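Phosphopantothenoylcysteine decarboxylase (Cryptococcus neoformans, PDB 6EOA) binds flavin mononucleotide and, judging from its family, probably decarboxylates phosphopantothenoylcysteine in coenzyme A biosynthesis. Local coordinates at residues Ile34-Ile40 / Trp130-Ile136; Trp106-Glu111 / Asp153-Thr157; Val169-Pro173 / Tyr198-Pro203. All coordinates share one frame; numbering follows the deposited sequence.

Contact 1 of 3, residues Ile34-Ile40 / Trp130-Ile136; sequences IFRVVLI and WADLVVI
Val38 and Val134 sit side by side on adjacent parallel strands, and the ladder around them is the tight part of this contact. Val38 N reaches Leu133 O at 2.9 Å, Val135 N returns to Val38 O, and Ile40 N closes the run on Val135 O; the first two bonds are nearly straight. On one face of the sheet the CD1 tip of Ile40 meets Val134 CG1 at 3.7 Å, and Val38 CG2 touches both Ala131 CB and the edge of the Trp130 ring at CE3; helix 155-162 packs over this face. On the other, Val37 CG1 meets Val135 CG2 at 3.8 Å, and Ile229 of helix 222-237 touches both side chains. Phe35, its CG anti to the backbone N (chi1 -173°), reaches across the strands so that CZ lies 3.6 Å from Leu133 CB; Phe232 and Ala233 of the same helix touch its ring. These are central strands of a parallel sheet layered with helices, the Rossmann-like flavoprotein fold of the HFCD superfamily, and Ile40 lies close to the FMN-binding Thr70. Toward the strand starts the contact becomes polar and partly exposed. Arg36 O takes Asp132 N at 2.7 Å and, weakly, Leu133 N, while Arg36 N donates to Asp132 OD2 on its anti side, 29° out of the carboxylate plane. Arg36 lays its aliphatic part over one face of the Trp130 indole, CB standing 3.5 Å from the centroid of the six-membered ring. With the chain extended from CG to NE, the guanidinium arrives near-perpendicular to the indole and presents its edge to NE1; Asp32 pairs with it beyond.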
loop_
_atom_site.group_PDB
_atom_site.type_symbol
_atom_site.label_atom_id
_atom_site.label_comp_id
_atom_site.label_asym_id
_atom_site.label_seq_id
_atom_site.Cartn_x
_atom_site.Cartn_y
_atom_site.Cartn_z
ATOM N N ILE A 34 30.222 -21.440 0.832
ATOM C CA ILE A 34 29.571 -20.358 1.561
ATOM C C ILE A 34 28.057 -20.402 1.390
ATOM O O ILE A 34 27.549 -20.532 0.276
ATOM C CB ILE A 34 30.103 -18.984 1.109
ATOM C CG1 ILE A 34 31.618 -18.917 1.314
ATOM C CG2 ILE A 34 29.408 -17.861 1.869
ATOM C CD1 ILE A 34 32.323 -17.943 0.396
ATOM N N PHE A 35 27.345 -20.310 2.510
ATOM C CA PHE A 35 25.889 -20.263 2.507
ATOM C C PHE A 35 25.437 -18.827 2.703
ATOM O O PHE A 35 25.884 -18.153 3.631
ATOM C CB PHE A 35 25.314 -21.164 3.602
ATOM C CG PHE A 35 23.820 -21.309 3.553
ATOM C CD1 PHE A 35 23.018 -20.720 4.517
ATOM C CD2 PHE A 35 23.217 -22.041 2.543
ATOM C CE1 PHE A 35 21.642 -20.862 4.474
ATOM C CE2 PHE A 35 21.844 -22.182 2.495
ATOM C CZ PHE A 35 21.055 -21.592 3.461
ATOM N N ARG A 36 24.552 -18.358 1.831
ATOM C CA ARG A 36 24.184 -16.948 1.811
ATOM C C ARG A 36 22.732 -16.726 2.223
ATOM O O ARG A 36 21.803 -17.232 1.589
ATOM C CB ARG A 36 24.445 -16.365 0.422
ATOM C CG ARG A 36 25.920 -16.391 0.047
ATOM C CD ARG A 36 26.158 -16.117 -1.424
ATOM N NE ARG A 36 27.567 -15.828 -1.681
ATOM C CZ ARG A 36 28.474 -16.732 -2.041
ATOM N NH1 ARG A 36 28.130 -18.006 -2.199
ATOM N NH2 ARG A 36 29.731 -16.359 -2.247
ATOM N N VAL A 37 22.554 -15.965 3.298
ATOM C CA VAL A 37 21.235 -15.703 3.853
ATOM C C VAL A 37 20.884 -14.232 3.731
ATOM O O VAL A 37 21.667 -13.368 4.119
ATOM C CB VAL A 37 21.149 -16.111 5.342
ATOM C CG1 VAL A 37 19.729 -15.961 5.851
ATOM C CG2 VAL A 37 21.625 -17.532 5.539
ATOM N N VAL A 38 19.709 -13.952 3.182
ATOM C CA VAL A 38 19.157 -12.610 3.236
ATOM C C VAL A 38 18.146 -12.537 4.372
ATOM O O VAL A 38 17.163 -13.278 4.393
ATOM C CB VAL A 38 18.485 -12.203 1.910
ATOM C CG1 VAL A 38 17.632 -10.957 2.107
ATOM C CG2 VAL A 38 19.531 -11.970 0.837
ATOM N N LEU A 39 18.400 -11.654 5.329
ATOM C CA LEU A 39 17.462 -11.442 6.423
ATOM C C LEU A 39 16.557 -10.248 6.126
ATOM O O LEU A 39 17.035 -9.132 5.937
ATOM C CB LEU A 39 18.206 -11.223 7.738
ATOM C CG LEU A 39 17.337 -10.843 8.941
ATOM C CD1 LEU A 39 16.481 -12.023 9.412
ATOM C CD2 LEU A 39 18.193 -10.299 10.078
ATOM N N ILE A 40 15.252 -10.489 6.062
ATOM C CA ILE A 40 14.297 -9.401 5.912
ATOM C C ILE A 40 13.682 -9.087 7.265
ATOM O O ILE A 40 13.098 -9.960 7.908
ATOM C CB ILE A 40 13.179 -9.728 4.903
ATOM C CG1 ILE A 40 13.763 -10.013 3.521
ATOM C CG2 ILE A 40 12.202 -8.563 4.801
ATOM C CD1 ILE A 40 12.708 -10.346 2.476
ATOM N N TRP A 130 21.984 -13.594 -5.283
ATOM C CA TRP A 130 22.902 -13.837 -4.178
ATOM C C TRP A 130 22.367 -14.852 -3.168
ATOM O O TRP A 130 23.074 -15.783 -2.773
ATOM C CB TRP A 130 23.201 -12.505 -3.475
ATOM C CG TRP A 130 24.267 -12.560 -2.420
ATOM C CD1 TRP A 130 25.612 -12.440 -2.611
ATOM C CD2 TRP A 130 24.074 -12.717 -1.007
ATOM N NE1 TRP A 130 26.270 -12.528 -1.407
ATOM C CE2 TRP A 130 25.348 -12.698 -0.407
ATOM C CE3 TRP A 130 22.948 -12.881 -0.194
ATOM C CZ2 TRP A 130 25.529 -12.836 0.969
ATOM C CZ3 TRP A 130 23.129 -13.018 1.172
ATOM C CH2 TRP A 130 24.409 -12.992 1.740
ATOM N N ALA A 131 21.115 -14.663 -2.758
ATOM C CA ALA A 131 20.517 -15.419 -1.656
ATOM C C ALA A 131 20.389 -16.923 -1.911
ATOM O O ALA A 131 19.925 -17.354 -2.969
ATOM C CB ALA A 131 19.150 -14.844 -1.326
ATOM N N ASP A 132 20.804 -17.712 -0.924
ATOM C CA ASP A 132 20.540 -19.147 -0.908
ATOM C C ASP A 132 19.305 -19.411 -0.060
ATOM O O ASP A 132 18.647 -20.441 -0.190
ATOM C CB ASP A 132 21.738 -19.924 -0.356
ATOM C CG ASP A 132 22.960 -19.813 -1.239
ATOM O OD1 ASP A 132 22.797 -19.795 -2.477
ATOM O OD2 ASP A 132 24.082 -19.742 -0.696
ATOM N N LEU A 133 19.007 -18.458 0.816
ATOM C CA LEU A 133 17.871 -18.553 1.720
ATOM C C LEU A 133 17.376 -17.155 2.061
ATOM O O LEU A 133 18.170 -16.230 2.229
ATOM C CB LEU A 133 18.256 -19.315 2.993
ATOM C CG LEU A 133 17.231 -19.382 4.131
ATOM C CD1 LEU A 133 15.982 -20.144 3.707
ATOM C CD2 LEU A 133 17.845 -20.006 5.381
ATOM N N VAL A 134 16.061 -16.996 2.141
ATOM C CA VAL A 134 15.475 -15.739 2.585
ATOM C C VAL A 134 14.708 -15.965 3.880
ATOM O O VAL A 134 13.820 -16.814 3.942
ATOM C CB VAL A 134 14.539 -15.131 1.524
ATOM C CG1 VAL A 134 13.876 -13.872 2.061
ATOM C CG2 VAL A 134 15.312 -14.822 0.251
ATOM N N VAL A 135 15.066 -15.212 4.914
ATOM C CA VAL A 135 14.405 -15.330 6.210
ATOM C C VAL A 135 13.724 -14.018 6.592
ATOM O O VAL A 135 14.372 -12.978 6.707
ATOM C CB VAL A 135 15.399 -15.736 7.317
ATOM C CG1 VAL A 135 14.665 -16.014 8.621
ATOM C CG2 VAL A 135 16.199 -16.966 6.889
ATOM N N ILE A 136 12.411 -14.072 6.782
ATOM C CA ILE A 136 11.660 -12.901 7.204
ATOM C C ILE A 136 11.442 -12.945 8.710
ATOM O O ILE A 136 10.540 -13.624 9.198
ATOM C CB ILE A 136 10.308 -12.812 6.488
ATOM C CG1 ILE A 136 10.483 -13.063 4.990
ATOM C CG2 ILE A 136 9.683 -11.455 6.731
ATOM C CD1 ILE A 136 9.176 -13.101 4.231
#

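Contact 2 of 3, residues Trp106-Glu111 / Asp153-Thr157. With FMN (flavin mononucleotide), chain B.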
loop_
_atom_site.group_PDB
_atom_site.type_symbol
_atom_site.label_atom_id
_atom_site.label_comp_id
_atom_site.label_asym_id
_atom_site.label_seq_id
_atom_site.Cartn_x
_atom_site.Cartn_y
_atom_site.Cartn_z
ATOM N N TRP A 106 20.316 -2.901 3.967
ATOM C CA TRP A 106 19.723 -2.289 2.780
ATOM C C TRP A 106 18.318 -1.760 3.064
ATOM O O TRP A 106 17.522 -2.422 3.736
ATOM C CB TRP A 106 19.662 -3.291 1.620
ATOM C CG TRP A 106 20.989 -3.861 1.189
ATOM C CD1 TRP A 106 21.514 -5.074 1.540
ATOM C CD2 TRP A 106 21.947 -3.252 0.311
ATOM N NE1 TRP A 106 22.737 -5.255 0.944
ATOM C CE2 TRP A 106 23.027 -4.152 0.185
ATOM C CE3 TRP A 106 21.997 -2.034 -0.376
ATOM C CZ2 TRP A 106 24.144 -3.870 -0.602
ATOM C CZ3 TRP A 106 23.106 -1.756 -1.156
ATOM C CH2 TRP A 106 24.166 -2.669 -1.261
ATOM N N THR A 107 18.019 -0.575 2.537
ATOM C CA THR A 107 16.690 0.022 2.648
ATOM C C THR A 107 16.125 0.352 1.260
ATOM O O THR A 107 16.830 0.226 0.256
ATOM C CB THR A 107 16.716 1.305 3.503
ATOM O OG1 THR A 107 17.533 2.291 2.860
ATOM C CG2 THR A 107 17.284 1.014 4.894
ATOM N N ASP A 108 14.858 0.769 1.211
ATOM C CA ASP A 108 14.205 1.131 -0.050
ATOM C C ASP A 108 14.977 2.222 -0.792
ATOM O O ASP A 108 15.082 2.193 -2.017
ATOM C CB ASP A 108 12.764 1.605 0.192
ATOM C CG ASP A 108 11.865 0.503 0.711
ATOM O OD1 ASP A 108 12.124 -0.678 0.407
ATOM O OD2 ASP A 108 10.890 0.817 1.423
ATOM N N GLU A 109 15.517 3.174 -0.032
ATOM C CA GLU A 109 16.259 4.303 -0.588
ATOM C C GLU A 109 17.427 3.858 -1.471
ATOM O O GLU A 109 17.673 4.448 -2.526
ATOM C CB GLU A 109 16.783 5.204 0.539
ATOM C CG GLU A 109 15.739 6.137 1.163
ATOM C CD GLU A 109 14.624 5.392 1.878
ATOM O OE1 GLU A 109 13.444 5.614 1.528
ATOM O OE2 GLU A 109 14.924 4.582 2.782
ATOM N N ASP A 110 18.140 2.820 -1.038
ATOM C CA ASP A 110 19.314 2.339 -1.769
ATOM C C ASP A 110 18.962 1.862 -3.172
ATOM O O ASP A 110 19.776 1.952 -4.091
ATOM C CB ASP A 110 19.997 1.197 -1.009
ATOM C CG ASP A 110 20.456 1.608 0.373
ATOM O OD1 ASP A 110 21.051 2.695 0.508
ATOM O OD2 ASP A 110 20.205 0.845 1.327
ATOM N N GLU A 111 17.747 1.354 -3.333
ATOM C CA GLU A 111 17.345 0.753 -4.595
ATOM C C GLU A 111 17.151 1.796 -5.689
ATOM O O GLU A 111 17.309 1.500 -6.872
ATOM C CB GLU A 111 16.065 -0.057 -4.411
ATOM C CG GLU A 111 15.872 -1.130 -5.462
ATOM C CD GLU A 111 14.650 -1.982 -5.204
ATOM O OE1 GLU A 111 13.801 -1.574 -4.384
ATOM O OE2 GLU A 111 14.540 -3.059 -5.823
ATOM N N ASP A 153 5.837 -2.822 -3.505
ATOM C CA ASP A 153 6.293 -1.439 -3.639
ATOM C C ASP A 153 7.387 -1.083 -2.633
ATOM O O ASP A 153 7.488 0.058 -2.184
ATOM C CB ASP A 153 5.114 -0.460 -3.508
ATOM C CG ASP A 153 4.294 -0.680 -2.242
ATOM O OD1 ASP A 153 4.724 -1.457 -1.362
ATOM O OD2 ASP A 153 3.213 -0.060 -2.127
ATOM N N SER A 154 8.209 -2.066 -2.285
ATOM C CA SER A 154 9.369 -1.826 -1.433
ATOM C C SER A 154 10.474 -2.799 -1.811
ATOM O O SER A 154 10.235 -3.745 -2.558
ATOM C CB SER A 154 9.001 -1.976 0.045
ATOM O OG SER A 154 8.670 -3.320 0.345
ATOM N N LEU A 155 11.682 -2.567 -1.304
ATOM C CA LEU A 155 12.800 -3.458 -1.590
ATOM C C LEU A 155 12.492 -4.879 -1.135
ATOM O O LEU A 155 12.705 -5.842 -1.876
ATOM C CB LEU A 155 14.077 -2.956 -0.913
ATOM C CG LEU A 155 15.276 -3.906 -0.987
ATOM C CD1 LEU A 155 15.640 -4.211 -2.437
ATOM C CD2 LEU A 155 16.468 -3.324 -0.239
ATOM N N ALA A 156 11.970 -4.998 0.081
ATOM C CA ALA A 156 11.699 -6.298 0.684
ATOM C C ALA A 156 10.710 -7.121 -0.136
ATOM O O ALA A 156 10.919 -8.312 -0.372
ATOM C CB ALA A 156 11.177 -6.114 2.100
ATOM N N THR A 157 9.631 -6.483 -0.575
ATOM C CA THR A 157 8.568 -7.194 -1.271
ATOM C C THR A 157 8.892 -7.408 -2.750
ATOM O O THR A 157 8.428 -8.376 -3.355
ATOM C CB THR A 157 7.238 -6.449 -1.145
ATOM O OG1 THR A 157 7.431 -5.080 -1.510
ATOM C CG2 THR A 157 6.729 -6.507 0.294
HETATM N N1 FMN B . 8.778 -3.955 -11.357
HETATM C C2 FMN B . 8.135 -4.560 -12.420
HETATM O O2 FMN B . 7.044 -5.105 -12.243
HETATM N N3 FMN B . 8.722 -4.557 -13.675
HETATM C C4 FMN B . 9.948 -3.950 -13.874
HETATM O O4 FMN B . 10.458 -3.951 -14.993
HETATM C C4A FMN B . 10.598 -3.337 -12.803
HETATM N N5 FMN B . 11.824 -2.725 -12.983
HETATM C C5A FMN B . 12.458 -2.115 -11.916
HETATM C C6 FMN B . 13.691 -1.492 -12.095
HETATM C C7 FMN B . 14.330 -0.878 -11.023
HETATM C C7M FMN B . 15.662 -0.211 -11.220
HETATM C C8 FMN B . 13.729 -0.887 -9.767
HETATM C C8M FMN B . 14.400 -0.233 -8.593
HETATM C C9 FMN B . 12.500 -1.506 -9.587
HETATM C C9A FMN B . 11.862 -2.121 -10.658
HETATM N N10 FMN B . 10.634 -2.734 -10.478
HETATM C C10 FMN B . 10.002 -3.344 -11.543
HETATM C "C1'" FMN B . 9.989 -2.746 -9.124
HETATM C "C2'" FMN B . 8.983 -1.604 -9.017
HETATM O "O2'" FMN B . 9.527 -0.402 -9.527
HETATM C "C3'" FMN B . 8.565 -1.404 -7.567
HETATM O "O3'" FMN B . 7.816 -2.532 -7.173
HETATM C "C4'" FMN B . 7.731 -0.137 -7.418
HETATM O "O4'" FMN B . 7.604 0.208 -6.056
HETATM C "C5'" FMN B . 6.353 -0.345 -8.031
HETATM O "O5'" FMN B . 5.681 0.891 -8.104
HETATM P P FMN B . 4.445 1.078 -9.128
HETATM O O1P FMN B . 3.238 0.363 -8.564
HETATM O O2P FMN B . 4.760 0.513 -10.495
HETATM O O3P FMN B . 4.165 2.552 -9.253
#
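Leu155 takes its place against Trp106-Glu111 through one short hydrogen bond and side-chain packing. The polar link runs from Leu155 N to Asp108 OD1, 2.6 Å long and almost straight at the hydrogen (170°), with the N-H coming in from above the carboxylate plane, 35° out of it. Ser154 is the N-cap residue of helix 155-162, so this carboxylate sits at the helix start, where the helix dipole would probably favour its negative charge. Within the segments, Ser154 OG and Thr157 OG1 share a hydrogen bond of 2.8 Å across the first turn, and Thr107 N is bound by Asp110 OD2 at 2.9 Å.

Van der Waals packing centres on the two methyl branches of Leu155. CD2 makes an apolar contact with Trp106 CB at 3.7 Å, while CD1 sets a methyl against a carboxylate, 3.7 Å from Glu111 CD. Leu123 of helix 123-130 adds to the packing round Leu155. The Trp106 indole turns elsewhere, its NE1 bonded to Gln66.

Glu111, extended beyond CG, also meets the flavin, its CG 3.6 Å from the C8M methyl of FMN, and Asp153 CA lies 3.2 Å from the ribityl O4'. This FMN is also bonded by Cys152 O and by several residues of the second subunit, whose Lys146 pairs with Asp153: an inter-subunit flavin site, as in homooligomeric flavin-containing cysteine decarboxylases.

Contact 3 of 3, residues Val169-Pro173 / Tyr198-Pro203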
loop_
_atom_site.group_PDB
_atom_site.type_symbol
_atom_site.label_atom_id
_atom_site.label_comp_id
_atom_site.label_asym_id
_atom_site.label_seq_id
_atom_site.Cartn_x
_atom_site.Cartn_y
_atom_site.Cartn_z
ATOM N N VAL A 169 12.101 -19.874 1.531
ATOM C CA VAL A 169 11.749 -18.712 2.335
ATOM C C VAL A 169 11.211 -19.135 3.692
ATOM O O VAL A 169 10.315 -19.973 3.776
ATOM C CB VAL A 169 10.692 -17.829 1.638
ATOM C CG1 VAL A 169 10.256 -16.692 2.557
ATOM C CG2 VAL A 169 11.230 -17.285 0.330
ATOM N N ILE A 170 11.763 -18.554 4.752
ATOM C CA ILE A 170 11.260 -18.793 6.095
ATOM C C ILE A 170 10.606 -17.534 6.648
ATOM O O ILE A 170 11.245 -16.492 6.765
ATOM C CB ILE A 170 12.373 -19.239 7.051
ATOM C CG1 ILE A 170 13.027 -20.526 6.539
ATOM C CG2 ILE A 170 11.813 -19.439 8.447
ATOM C CD1 ILE A 170 14.228 -20.959 7.347
ATOM N N VAL A 171 9.326 -17.643 6.988
ATOM C CA VAL A 171 8.579 -16.517 7.528
ATOM C C VAL A 171 8.323 -16.694 9.024
ATOM O O VAL A 171 7.784 -17.709 9.454
ATOM C CB VAL A 171 7.241 -16.340 6.801
ATOM C CG1 VAL A 171 6.578 -15.048 7.233
ATOM C CG2 VAL A 171 7.462 -16.343 5.303
ATOM N N CYS A 172 8.718 -15.701 9.811
ATOM C CA CYS A 172 8.519 -15.746 11.251
ATOM C C CYS A 172 7.576 -14.643 11.693
ATOM O O CYS A 172 8.013 -13.542 12.019
ATOM C CB CYS A 172 9.854 -15.624 11.983
ATOM S SG CYS A 172 11.156 -16.692 11.315
ATOM N N PRO A 173 6.267 -14.939 11.700
ATOM C CA PRO A 173 5.272 -13.942 12.106
ATOM C C PRO A 173 5.537 -13.456 13.526
ATOM O O PRO A 173 5.929 -14.241 14.390
ATOM C CB PRO A 173 3.945 -14.704 12.016
ATOM C CG PRO A 173 4.219 -15.838 11.072
ATOM C CD PRO A 173 5.645 -16.221 11.326
ATOM N N TYR A 198 6.258 -20.971 1.050
ATOM C CA TYR A 198 7.068 -20.420 2.133
ATOM C C TYR A 198 6.938 -21.288 3.384
ATOM O O TYR A 198 5.878 -21.853 3.651
ATOM C CB TYR A 198 6.662 -18.980 2.470
ATOM C CG TYR A 198 6.914 -17.936 1.395
ATOM C CD1 TYR A 198 7.346 -18.295 0.122
ATOM C CD2 TYR A 198 6.723 -16.584 1.665
ATOM C CE1 TYR A 198 7.572 -17.336 -0.853
ATOM C CE2 TYR A 198 6.949 -15.618 0.698
ATOM C CZ TYR A 198 7.372 -16.001 -0.559
ATOM O OH TYR A 198 7.602 -15.048 -1.525
ATOM N N LEU A 199 8.019 -21.385 4.150
ATOM C CA LEU A 199 7.990 -22.096 5.422
ATOM C C LEU A 199 7.677 -21.132 6.555
ATOM O O LEU A 199 8.272 -20.058 6.647
ATOM C CB LEU A 199 9.321 -22.798 5.680
ATOM C CG LEU A 199 9.647 -23.985 4.781
ATOM C CD1 LEU A 199 10.991 -24.562 5.173
ATOM C CD2 LEU A 199 8.559 -25.044 4.866
ATOM N N VAL A 200 6.743 -21.513 7.417
ATOM C CA VAL A 200 6.343 -20.641 8.511
ATOM C C VAL A 200 6.851 -21.153 9.844
ATOM O O VAL A 200 6.369 -22.161 10.358
ATOM C CB VAL A 200 4.809 -20.489 8.596
ATOM C CG1 VAL A 200 4.430 -19.537 9.726
ATOM C CG2 VAL A 200 4.252 -20.000 7.276
ATOM N N SER A 201 7.839 -20.461 10.400
ATOM C CA SER A 201 8.201 -20.679 11.792
ATOM C C SER A 201 7.196 -19.914 12.637
ATOM O O SER A 201 7.485 -18.819 13.126
ATOM C CB SER A 201 9.630 -20.220 12.078
ATOM O OG SER A 201 9.982 -20.472 13.423
ATOM N N GLY A 202 6.002 -20.495 12.771
ATOM C CA GLY A 202 4.876 -19.854 13.428
ATOM C C GLY A 202 5.256 -19.315 14.787
ATOM O O GLY A 202 6.191 -19.822 15.413
ATOM N N PRO A 203 4.538 -18.284 15.251
ATOM C CA PRO A 203 4.898 -17.605 16.499
ATOM C C PRO A 203 4.768 -18.525 17.705
ATOM O O PRO A 203 4.126 -19.574 17.611
ATOM C CB PRO A 203 3.885 -16.461 16.575
ATOM C CG PRO A 203 2.701 -16.974 15.835
ATOM C CD PRO A 203 3.258 -17.799 14.708
#
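This is a parallel strand pairing at one margin of the sheet within the chain: strand 169-173 accepts the short outermost strand 199-200, with helix 183-195 in the stretch of chain that connects them. Leu199 lies at the centre of the ladder, its N donating to Val169 O and its O receiving Val171 N, both at 2.7 Å and both close to straight. The next rung, Ser201 N to Val171 O, is weak, bent to 128° at the hydrogen, and Ser201 forms the centre of an inverse gamma turn that takes the chain out of the strand. At Tyr198 the ring lies alongside Val169, which places CG1 over one ring face, 3.8 Å from the centroid in a CH-pi contact. Val171 CG2 approaches the same ring obliquely at CD2. Farther on, the Pro173 ring crosses Val200 at about a right angle, CD 3.9 Å from CG1, and Cys172 SG touches Ser201 CB; Ser201 OG bonds to Thr220. Pro173 directly precedes the FMN-binding Ala174. Two short, straight bonds hold the strand at Leu199; past the weak Ser201 bond the pairing rests largely on carbon contacts of Pro173 with Val200 and Pro203, so the edge strand is gripped firmly over just a few residues.

In the fold
Contacts 1 and 3 belong to the same parallel sheet. Strand 133-139 of contact 1 neighbours strand 169-173 of contact 3, and Ile136 N to Ile170 O, 2.7 Å, is a probable hydrogen bond between them. Contact 1 is buried in the sheet's middle, with polar groups at the strand starts; contact 3, at the margin, is partly buried and has fewer backbone rungs. Contact 2, also only partly buried, differs in kind: a helix start meets a loop and short helix beside FMN, through a carboxylate rather than a ladder. It touches contact 1 where Ala156 CB packs on Ile40 CG2 at 3.8 Å, but stays about 7 Å from contact 3 at the nearest atoms.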